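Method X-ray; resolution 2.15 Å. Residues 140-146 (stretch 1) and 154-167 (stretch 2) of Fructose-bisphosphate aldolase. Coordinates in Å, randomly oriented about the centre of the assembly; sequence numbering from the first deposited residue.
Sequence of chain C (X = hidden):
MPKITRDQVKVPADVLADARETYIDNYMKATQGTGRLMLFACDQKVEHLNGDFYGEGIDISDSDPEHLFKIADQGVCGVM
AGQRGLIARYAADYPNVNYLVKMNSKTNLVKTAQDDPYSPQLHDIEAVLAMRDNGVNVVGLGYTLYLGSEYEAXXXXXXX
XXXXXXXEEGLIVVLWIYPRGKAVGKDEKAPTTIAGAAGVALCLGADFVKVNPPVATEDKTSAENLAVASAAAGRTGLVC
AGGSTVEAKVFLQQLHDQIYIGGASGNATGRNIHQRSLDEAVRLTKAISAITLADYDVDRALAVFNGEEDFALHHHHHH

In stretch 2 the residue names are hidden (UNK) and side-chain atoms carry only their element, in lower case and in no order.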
# COMPACT_ATOMS: atom_id res chain seq x y z
N GLY C 140 -16.46 16.09 16.39
CA GLY C 140 -15.22 15.36 16.51
C GLY C 140 -15.18 14.00 15.86
O GLY C 140 -16.14 13.57 15.20
N LEU C 141 -14.05 13.32 16.07
CA LEU C 141 -13.80 12.02 15.49
C LEU C 141 -13.39 11.04 16.57
O LEU C 141 -12.85 11.43 17.61
CB LEU C 141 -12.69 12.11 14.44
CG LEU C 141 -12.77 13.14 13.31
CD1 LEU C 141 -11.58 12.96 12.39
CD2 LEU C 141 -14.07 13.06 12.52
N GLY C 142 -13.66 9.76 16.30
CA GLY C 142 -13.24 8.68 17.17
C GLY C 142 -12.47 7.61 16.41
O GLY C 142 -12.69 7.40 15.22
N TYR C 143 -11.55 6.94 17.11
CA TYR C 143 -10.73 5.89 16.52
C TYR C 143 -10.30 4.90 17.60
O TYR C 143 -9.94 5.32 18.70
CB TYR C 143 -9.50 6.48 15.82
CG TYR C 143 -8.72 5.49 14.98
CD1 TYR C 143 -7.68 4.75 15.55
CD2 TYR C 143 -9.03 5.28 13.63
CE1 TYR C 143 -6.96 3.83 14.80
CE2 TYR C 143 -8.31 4.37 12.88
CZ TYR C 143 -7.28 3.65 13.47
OH TYR C 143 -6.56 2.72 12.75
N THR C 144 -10.35 3.61 17.28
CA THR C 144 -9.92 2.55 18.20
C THR C 144 -8.53 2.01 17.85
O THR C 144 -8.25 1.72 16.69
CB THR C 144 -10.92 1.37 18.19
OG1 THR C 144 -12.20 1.84 18.61
CG2 THR C 144 -10.46 0.26 19.15
N LEU C 145 -7.68 1.85 18.86
CA LEU C 145 -6.38 1.20 18.69
C LEU C 145 -6.26 0.01 19.62
O LEU C 145 -6.53 0.13 20.81
CB LEU C 145 -5.22 2.16 19.00
CG LEU C 145 -5.01 3.41 18.15
CD1 LEU C 145 -5.71 4.61 18.79
CD2 LEU C 145 -3.52 3.67 18.02
N TYR C 146 -5.85 -1.13 19.07
CA TYR C 146 -5.51 -2.30 19.88
C TYR C 146 -4.00 -2.39 20.00
O TYR C 146 -3.33 -2.97 19.16
CB TYR C 146 -6.10 -3.60 19.30
CG TYR C 146 -7.56 -3.48 18.94
CD1 TYR C 146 -8.56 -3.52 19.92
CD2 TYR C 146 -7.96 -3.29 17.62
CE1 TYR C 146 -9.90 -3.39 19.59
CE2 TYR C 146 -9.29 -3.16 17.28
CZ TYR C 146 -10.26 -3.21 18.26
OH TYR C 146 -11.58 -3.08 17.90
N UNK C 154 -0.26 -0.52 12.02
CA UNK C 154 -1.21 0.05 11.06
C UNK C 154 -2.14 1.05 11.75
O UNK C 154 -2.39 2.13 11.22
c UNK C 154 -2.87 -0.50 9.24
o UNK C 154 -1.16 -2.08 9.89
c UNK C 154 -2.04 -1.06 10.39
N UNK C 155 -2.61 0.68 12.94
CA UNK C 155 -3.53 1.52 13.69
C UNK C 155 -2.83 2.74 14.29
O UNK C 155 -3.40 3.83 14.29
se UNK C 155 -6.18 -1.37 15.43
c UNK C 155 -5.34 -0.17 14.15
c UNK C 155 -4.26 0.71 14.75
c UNK C 155 -4.71 -2.62 15.70
N UNK C 156 -1.61 2.57 14.78
CA UNK C 156 -0.80 3.71 15.23
C UNK C 156 -0.65 4.76 14.13
O UNK C 156 -0.82 5.96 14.39
c UNK C 156 0.30 3.64 18.21
c UNK C 156 0.58 3.26 15.73
c UNK C 156 0.70 2.65 17.13
c UNK C 156 2.11 2.13 17.37
N UNK C 157 -0.35 4.31 12.91
CA UNK C 157 -0.15 5.18 11.76
C UNK C 157 -1.43 5.89 11.34
O UNK C 157 -1.41 7.08 11.03
c UNK C 157 0.43 4.40 10.59
N UNK C 158 -2.54 5.15 11.31
CA UNK C 158 -3.83 5.76 10.98
C UNK C 158 -4.23 6.78 12.05
O UNK C 158 -4.62 7.90 11.72
o UNK C 158 -6.78 2.70 10.21
c UNK C 158 -5.91 2.85 9.33
o UNK C 158 -5.92 2.21 8.26
c UNK C 158 -4.78 3.86 9.53
c UNK C 158 -4.93 4.70 10.79
N UNK C 159 -4.10 6.40 13.32
CA UNK C 159 -4.50 7.28 14.43
C UNK C 159 -3.70 8.58 14.47
O UNK C 159 -4.27 9.66 14.58
c UNK C 159 -4.42 6.56 15.76
N UNK C 160 -2.37 8.46 14.38
CA UNK C 160 -1.49 9.62 14.43
C UNK C 160 -1.81 10.64 13.36
O UNK C 160 -1.89 11.83 13.64
N UNK C 161 -2.02 10.16 12.14
CA UNK C 161 -2.37 11.01 11.00
C UNK C 161 -3.75 11.65 11.19
O UNK C 161 -3.96 12.82 10.84
c UNK C 161 -2.33 10.20 9.69
o UNK C 161 -0.46 11.93 8.50
n UNK C 161 -1.97 12.95 7.20
c UNK C 161 -1.60 12.00 8.05
c UNK C 161 -2.67 10.98 8.43
N UNK C 162 -4.67 10.87 11.74
CA UNK C 162 -6.03 11.31 11.97
C UNK C 162 -6.09 12.46 12.97
O UNK C 162 -6.81 13.44 12.76
c UNK C 162 -9.10 9.34 13.28
c UNK C 162 -8.40 10.34 12.37
c UNK C 162 -8.87 10.18 10.93
c UNK C 162 -6.89 10.15 12.47
N UNK C 163 -5.33 12.34 14.06
CA UNK C 163 -5.31 13.37 15.09
C UNK C 163 -4.81 14.69 14.51
O UNK C 163 -5.43 15.74 14.70
c UNK C 163 -4.46 12.97 16.32
c UNK C 163 -4.34 14.13 17.30
c UNK C 163 -5.08 11.76 17.02
N UNK C 164 -3.70 14.62 13.77
CA UNK C 164 -3.14 15.79 13.10
C UNK C 164 -4.16 16.45 12.17
O UNK C 164 -4.31 17.67 12.17
c UNK C 164 -1.89 15.41 12.34
N UNK C 165 -4.88 15.64 11.39
CA UNK C 165 -5.82 16.15 10.40
C UNK C 165 -7.08 16.72 11.04
O UNK C 165 -7.61 17.74 10.57
c UNK C 165 -6.19 15.06 9.40
n UNK C 165 -5.92 12.53 7.92
c UNK C 165 -5.12 14.78 8.36
c UNK C 165 -5.51 13.68 7.39
o UNK C 165 -5.45 13.87 6.18
N UNK C 166 -7.57 16.06 12.09
CA UNK C 166 -8.75 16.53 12.81
C UNK C 166 -8.50 17.89 13.45
O UNK C 166 -9.34 18.79 13.35
c UNK C 166 -9.17 15.52 13.86
N UNK C 167 -7.34 18.05 14.08
CA UNK C 167 -7.00 19.29 14.74
C UNK C 167 -6.75 20.41 13.78
O UNK C 167 -7.00 21.57 14.09
n UNK C 167 -7.26 17.44 18.66
c UNK C 167 -5.93 17.25 18.82
c UNK C 167 -6.21 18.38 16.96
c UNK C 167 -5.83 19.10 15.69
n UNK C 167 -5.30 17.82 17.78
c UNK C 167 -7.46 18.13 17.52

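Position 154 opens the helical stretch with three side-chain atoms, a first carbon carrying one oxygen and one carbon; this is Thr-154, whose side chain stays clear of the strand. At position 155 an unbranched chain, set against Tyr-143, Leu-145 and Tyr-146, runs through two carbons to a selenium and a final carbon, the signature of selenomethionine, Met-155. Its SE lies 3.4 Å from CD2 of Tyr-146, oblique to that ring, and 3.9 Å from the backbone O of Thr-144, while its CB sits 4.1 Å from CE1 of Tyr-143.

Position 156 has four carbons forked at the second. Its CA-to-CB bond points away from the strand, yet the side chain reaches back to touch CD2 of Leu-145, which makes it Leu-156, with its CD2 3.8 Å from CD2 of Leu-145. A single carbon at 157, pointing away, gives Ala-157.

At position 158 three carbons end in two oxygens, a carboxylate. One of those oxygens accepts a hydrogen bond from the hydroxyl of Tyr-143; the residue is Glu-158, and the distance from OH of Tyr-143 to OE1 of Glu-158 is a short 2.5 Å. The carboxylate oxygen lies at the ring edge, near the ring plane, as suits a phenol, whose O–H bond prefers that plane.

Position 159 bears one carbon, packed against Tyr-143 and Leu-145, and is Ala-159. Its CB lies 3.7 Å from CD1 of Tyr-143 and 3.8 Å from CD2 of Leu-145, and its backbone N lies over one face of the tyrosine ring. No side-chain atom exists at 160, hence Gly-160. Three carbons, the third carrying an oxygen and a nitrogen, identify 161 as Gln-161, out of reach of the strand.

Position 162 again shows four carbons forked at the second, lying against Leu-141 and Tyr-143, so Leu-162; its CD2 approaches CB of Tyr-143 at 3.8 Å and its CG lies 4.1 Å from CD1 of Leu-141. Position 163, one carbon bearing two more, is Val-163, and the lone carbon of 164 is Ala-164; neither touches the strand. At 165 three carbons, the third carrying an oxygen and a nitrogen, make Gln-165; its CA-to-CB bond points sideways and it makes no contact with the strand. A single carbon at 166, against Leu-141, marks Ala-166, whose CB meets CD1 of Leu-141 at 3.8 Å. The five-membered ring of three carbons and two nitrogens at 167 is His-167, beyond contact.

The helix runs nearly antiparallel to the strand, at 157°, so Leu-145 meets its early part and Leu-141 its later part. Tyr-143 lies between them, its ring against the helix backbone and Ala-159. Apolar packing dominates the 533 Å² buried, with one hydrogen bond anchoring the tyrosine hydroxyl.

Stretch 2, residues 154-167: TMLAEAGQLVAQAH
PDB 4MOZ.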